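Local coordinates for protein lipase (Rhizopus chinensis, PDB 6A0W) that probably hydrolyses the ester bonds of triacylglycerols, as a secreted fungal lipase of the class 3 family with an alpha/beta-hydrolase fold, at residues S193-G203 / T219-V227. Sequence-based numbering, arbitrary orientation.
Sequences SPKNLSIYTVG and TGIPFHRTV
Tyr200 and His224 stack ring on ring in an offset arrangement, centroids 4.0 Å apart and planes within 9° of parallel. Paired across the parallel strands, both leave the same face of the sheet, and a shared torsion, CG anti to the carbonyl carbon (chi1 -71° and -60°), lays them side by side, with His224 CD2 over the rim of the phenol, 3.2 Å from Tyr200 CE2. At the imidazole edge a water bridges His224 NE2 to Ser198 OG. On the face shared by Ile199, Thr201 and Phe223, Ile199 CG2 meets Phe223 CD1 at 3.7 Å, while Thr201 CG2 abuts the phenyl edge in its plane; Arg225 CG lies over one face of that ring. Ahead of the strands, Ile221 sets CD1 between Pro194 and Leu197 and turns CG2 to Ile199 CD1 (3.8 Å). Backbone hydrogen bonds join the two strands, from Ile199 N to Pro222 O (2.9 Å) through to Gly203 N to Thr226 O (3.1 Å). A further water links Thr201 O and Thr226 OG1, which also bonds Ser250. Strands 197-202 and 223-228, linked through helix 210-218 as a beta-alpha-beta unit, lie between strands 165-171 and 248-252, with Leu179 of helix 173-188 packing on Ile199 and Phe223.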
loop_
_atom_site.group_PDB
_atom_site.type_symbol
_atom_site.label_atom_id
_atom_site.label_comp_id
_atom_site.label_asym_id
_atom_site.label_seq_id
_atom_site.Cartn_x
_atom_site.Cartn_y
_atom_site.Cartn_z
ATOM N N SER A 193 -13.046 2.982 -13.243
ATOM C CA SER A 193 -13.429 4.267 -12.628
ATOM C C SER A 193 -13.590 4.043 -11.119
ATOM O O SER A 193 -13.473 2.894 -10.675
ATOM C CB SER A 193 -14.783 4.731 -13.189
ATOM O OG SER A 193 -15.823 3.867 -12.764
ATOM N N PRO A 194 -14.100 5.056 -10.383
ATOM C CA PRO A 194 -14.323 4.887 -8.954
ATOM C C PRO A 194 -15.352 3.848 -8.630
ATOM O O PRO A 194 -15.241 3.220 -7.564
ATOM C CB PRO A 194 -14.800 6.256 -8.496
ATOM C CG PRO A 194 -14.082 7.184 -9.418
ATOM C CD PRO A 194 -14.120 6.481 -10.742
ATOM N N LYS A 195 -16.141 3.448 -9.621
ATOM C CA LYS A 195 -17.125 2.386 -9.382
ATOM C C LYS A 195 -16.503 1.029 -9.280
ATOM O O LYS A 195 -17.120 0.141 -8.698
ATOM C CB LYS A 195 -18.187 2.336 -10.474
ATOM C CG LYS A 195 -18.941 3.653 -10.691
ATOM C CD LYS A 195 -19.452 3.781 -12.125
ATOM C CE LYS A 195 -19.111 5.140 -12.728
ATOM N NZ LYS A 195 -20.368 5.697 -13.282
ATOM N N ASN A 196 -15.381 0.795 -9.972
ATOM C CA ASN A 196 -14.892 -0.577 -10.087
ATOM C C ASN A 196 -13.391 -0.724 -9.893
ATOM O O ASN A 196 -12.860 -1.813 -10.098
ATOM C CB ASN A 196 -15.354 -1.262 -11.383
ATOM C CG ASN A 196 -14.798 -0.598 -12.634
ATOM O OD1 ASN A 196 -14.259 0.513 -12.573
ATOM N ND2 ASN A 196 -15.071 -1.211 -13.800
ATOM N N LEU A 197 -12.743 0.334 -9.401
ATOM C CA LEU A 197 -11.330 0.297 -9.108
ATOM C C LEU A 197 -11.091 0.908 -7.732
ATOM O O LEU A 197 -11.579 2.001 -7.444
ATOM C CB LEU A 197 -10.549 1.099 -10.147
ATOM C CG LEU A 197 -9.071 1.333 -9.921
ATOM C CD1 LEU A 197 -8.343 -0.008 -9.950
ATOM C CD2 LEU A 197 -8.506 2.241 -10.992
ATOM N N SER A 198 -10.178 0.296 -6.987
ATOM C CA SER A 198 -9.908 0.686 -5.600
ATOM C C SER A 198 -8.453 0.322 -5.295
ATOM O O SER A 198 -7.957 -0.679 -5.793
ATOM C CB SER A 198 -10.851 -0.141 -4.651
ATOM O OG SER A 198 -11.941 0.668 -4.331
ATOM N N ILE A 199 -7.834 1.055 -4.377
ATOM C CA ILE A 199 -6.456 0.871 -4.001
ATOM C C ILE A 199 -6.408 0.687 -2.475
ATOM O O ILE A 199 -6.958 1.498 -1.722
ATOM C CB ILE A 199 -5.610 2.097 -4.341
ATOM C CG1 ILE A 199 -5.726 2.468 -5.851
ATOM C CG2 ILE A 199 -4.147 1.800 -4.059
ATOM C CD1 ILE A 199 -5.231 3.873 -6.180
ATOM N N TYR A 200 -5.764 -0.382 -2.035
ATOM C CA TYR A 200 -5.576 -0.627 -0.602
ATOM C C TYR A 200 -4.132 -0.867 -0.302
ATOM O O TYR A 200 -3.490 -1.744 -0.910
ATOM C CB TYR A 200 -6.353 -1.873 -0.152
ATOM C CG TYR A 200 -7.856 -1.676 -0.137
ATOM C CD1 TYR A 200 -8.598 -1.850 -1.302
ATOM C CD2 TYR A 200 -8.552 -1.479 1.070
ATOM C CE1 TYR A 200 -9.959 -1.617 -1.324
ATOM C CE2 TYR A 200 -9.934 -1.331 1.069
ATOM C CZ TYR A 200 -10.634 -1.429 -0.118
ATOM O OH TYR A 200 -11.996 -1.321 -0.176
ATOM N N THR A 201 -3.676 -0.219 0.759
ATOM C CA THR A 201 -2.304 -0.381 1.183
ATOM C C THR A 201 -2.172 -0.552 2.724
ATOM O O THR A 201 -3.021 -0.063 3.497
ATOM C CB THR A 201 -1.422 0.817 0.746
ATOM O OG1 THR A 201 -1.834 2.014 1.401
ATOM C CG2 THR A 201 -1.436 1.023 -0.774
ATOM N N VAL A 202 -1.037 -1.134 3.121
ATOM C CA VAL A 202 -0.608 -1.280 4.511
ATOM C C VAL A 202 0.836 -0.828 4.602
ATOM O O VAL A 202 1.668 -1.263 3.792
ATOM C CB VAL A 202 -0.811 -2.721 5.061
ATOM C CG1 VAL A 202 -2.293 -2.949 5.355
ATOM C CG2 VAL A 202 -0.319 -3.786 4.094
ATOM N N GLY A 203 1.106 0.140 5.475
ATOM C CA GLY A 203 2.454 0.686 5.642
ATOM C C GLY A 203 3.040 1.391 4.408
ATOM O O GLY A 203 4.258 1.442 4.214
ATOM N N THR A 219 -9.221 12.175 -8.576
ATOM C CA THR A 219 -9.691 11.088 -9.431
ATOM C C THR A 219 -10.912 10.417 -8.848
ATOM O O THR A 219 -11.584 9.606 -9.537
ATOM C CB THR A 219 -8.622 9.976 -9.649
ATOM O OG1 THR A 219 -8.325 9.297 -8.413
ATOM C CG2 THR A 219 -7.309 10.550 -10.218
ATOM N N GLY A 220 -11.083 10.532 -7.531
ATOM C CA GLY A 220 -12.183 9.765 -6.872
ATOM C C GLY A 220 -11.937 8.265 -6.764
ATOM O O GLY A 220 -12.778 7.540 -6.222
ATOM N N ILE A 221 -10.784 7.772 -7.229
ATOM C CA ILE A 221 -10.442 6.359 -6.973
ATOM C C ILE A 221 -10.178 6.167 -5.462
ATOM O O ILE A 221 -9.269 6.797 -4.913
ATOM C CB ILE A 221 -9.162 5.909 -7.711
ATOM C CG1 ILE A 221 -9.347 6.063 -9.232
ATOM C CG2 ILE A 221 -8.830 4.432 -7.384
ATOM C CD1 ILE A 221 -10.479 5.264 -9.846
ATOM N N PRO A 222 -10.935 5.283 -4.803
ATOM C CA PRO A 222 -10.732 5.094 -3.362
ATOM C C PRO A 222 -9.326 4.571 -3.069
ATOM O O PRO A 222 -8.857 3.653 -3.717
ATOM C CB PRO A 222 -11.793 4.035 -3.011
ATOM C CG PRO A 222 -12.875 4.278 -4.023
ATOM C CD PRO A 222 -12.064 4.456 -5.282
ATOM N N PHE A 223 -8.579 5.329 -2.288
ATOM C CA PHE A 223 -7.244 4.962 -1.886
ATOM C C PHE A 223 -7.212 4.820 -0.359
ATOM O O PHE A 223 -7.274 5.809 0.358
ATOM C CB PHE A 223 -6.300 6.075 -2.338
ATOM C CG PHE A 223 -4.864 5.910 -1.898
ATOM C CD1 PHE A 223 -4.296 4.661 -1.775
ATOM C CD2 PHE A 223 -4.075 7.013 -1.654
ATOM C CE1 PHE A 223 -2.986 4.530 -1.389
ATOM C CE2 PHE A 223 -2.794 6.884 -1.146
ATOM C CZ PHE A 223 -2.222 5.642 -1.109
ATOM N N HIS A 224 -7.016 3.597 0.117
ATOM C CA HIS A 224 -7.061 3.312 1.548
ATOM C C HIS A 224 -5.651 3.112 2.068
ATOM O O HIS A 224 -4.893 2.312 1.515
ATOM C CB HIS A 224 -7.853 2.026 1.780
ATOM C CG HIS A 224 -9.254 2.087 1.297
ATOM N ND1 HIS A 224 -10.304 2.430 2.124
ATOM C CD2 HIS A 224 -9.799 1.757 0.101
ATOM C CE1 HIS A 224 -11.427 2.371 1.430
ATOM N NE2 HIS A 224 -11.151 1.936 0.213
ATOM N N ARG A 225 -5.254 3.921 3.050
ATOM C CA ARG A 225 -3.953 3.758 3.682
ATOM C C ARG A 225 -4.126 3.256 5.124
ATOM O O ARG A 225 -4.335 4.050 6.044
ATOM C CB ARG A 225 -3.180 5.064 3.698
ATOM C CG ARG A 225 -2.896 5.631 2.314
ATOM C CD ARG A 225 -1.945 6.800 2.369
ATOM N NE ARG A 225 -2.445 7.888 3.182
ATOM C CZ ARG A 225 -2.092 8.132 4.440
ATOM N NH1 ARG A 225 -1.196 7.355 5.051
ATOM N NH2 ARG A 225 -2.564 9.229 5.046
ATOM N N THR A 226 -3.929 1.961 5.312
ATOM C CA THR A 226 -3.895 1.383 6.650
ATOM C C THR A 226 -2.506 1.492 7.264
ATOM O O THR A 226 -1.490 1.368 6.569
ATOM C CB THR A 226 -4.395 -0.053 6.652
ATOM O OG1 THR A 226 -5.738 -0.077 6.168
ATOM C CG2 THR A 226 -4.320 -0.651 8.091
ATOM N N VAL A 227 -2.475 2.012 8.485
ATOM C CA VAL A 227 -1.258 2.163 9.243
ATOM C C VAL A 227 -1.313 1.558 10.633
ATOM O O VAL A 227 -2.334 1.649 11.313
ATOM C CB VAL A 227 -0.589 3.542 9.140
ATOM C CG1 VAL A 227 -1.241 4.506 8.198
ATOM C CG2 VAL A 227 -0.012 4.110 10.400
HETATM O O HOH W 1 -13.198 1.524 -1.490
HETATM O O HOH W 2 -0.725 2.553 4.086
HETATM O O HOH W 3 -5.685 -0.652 3.451
#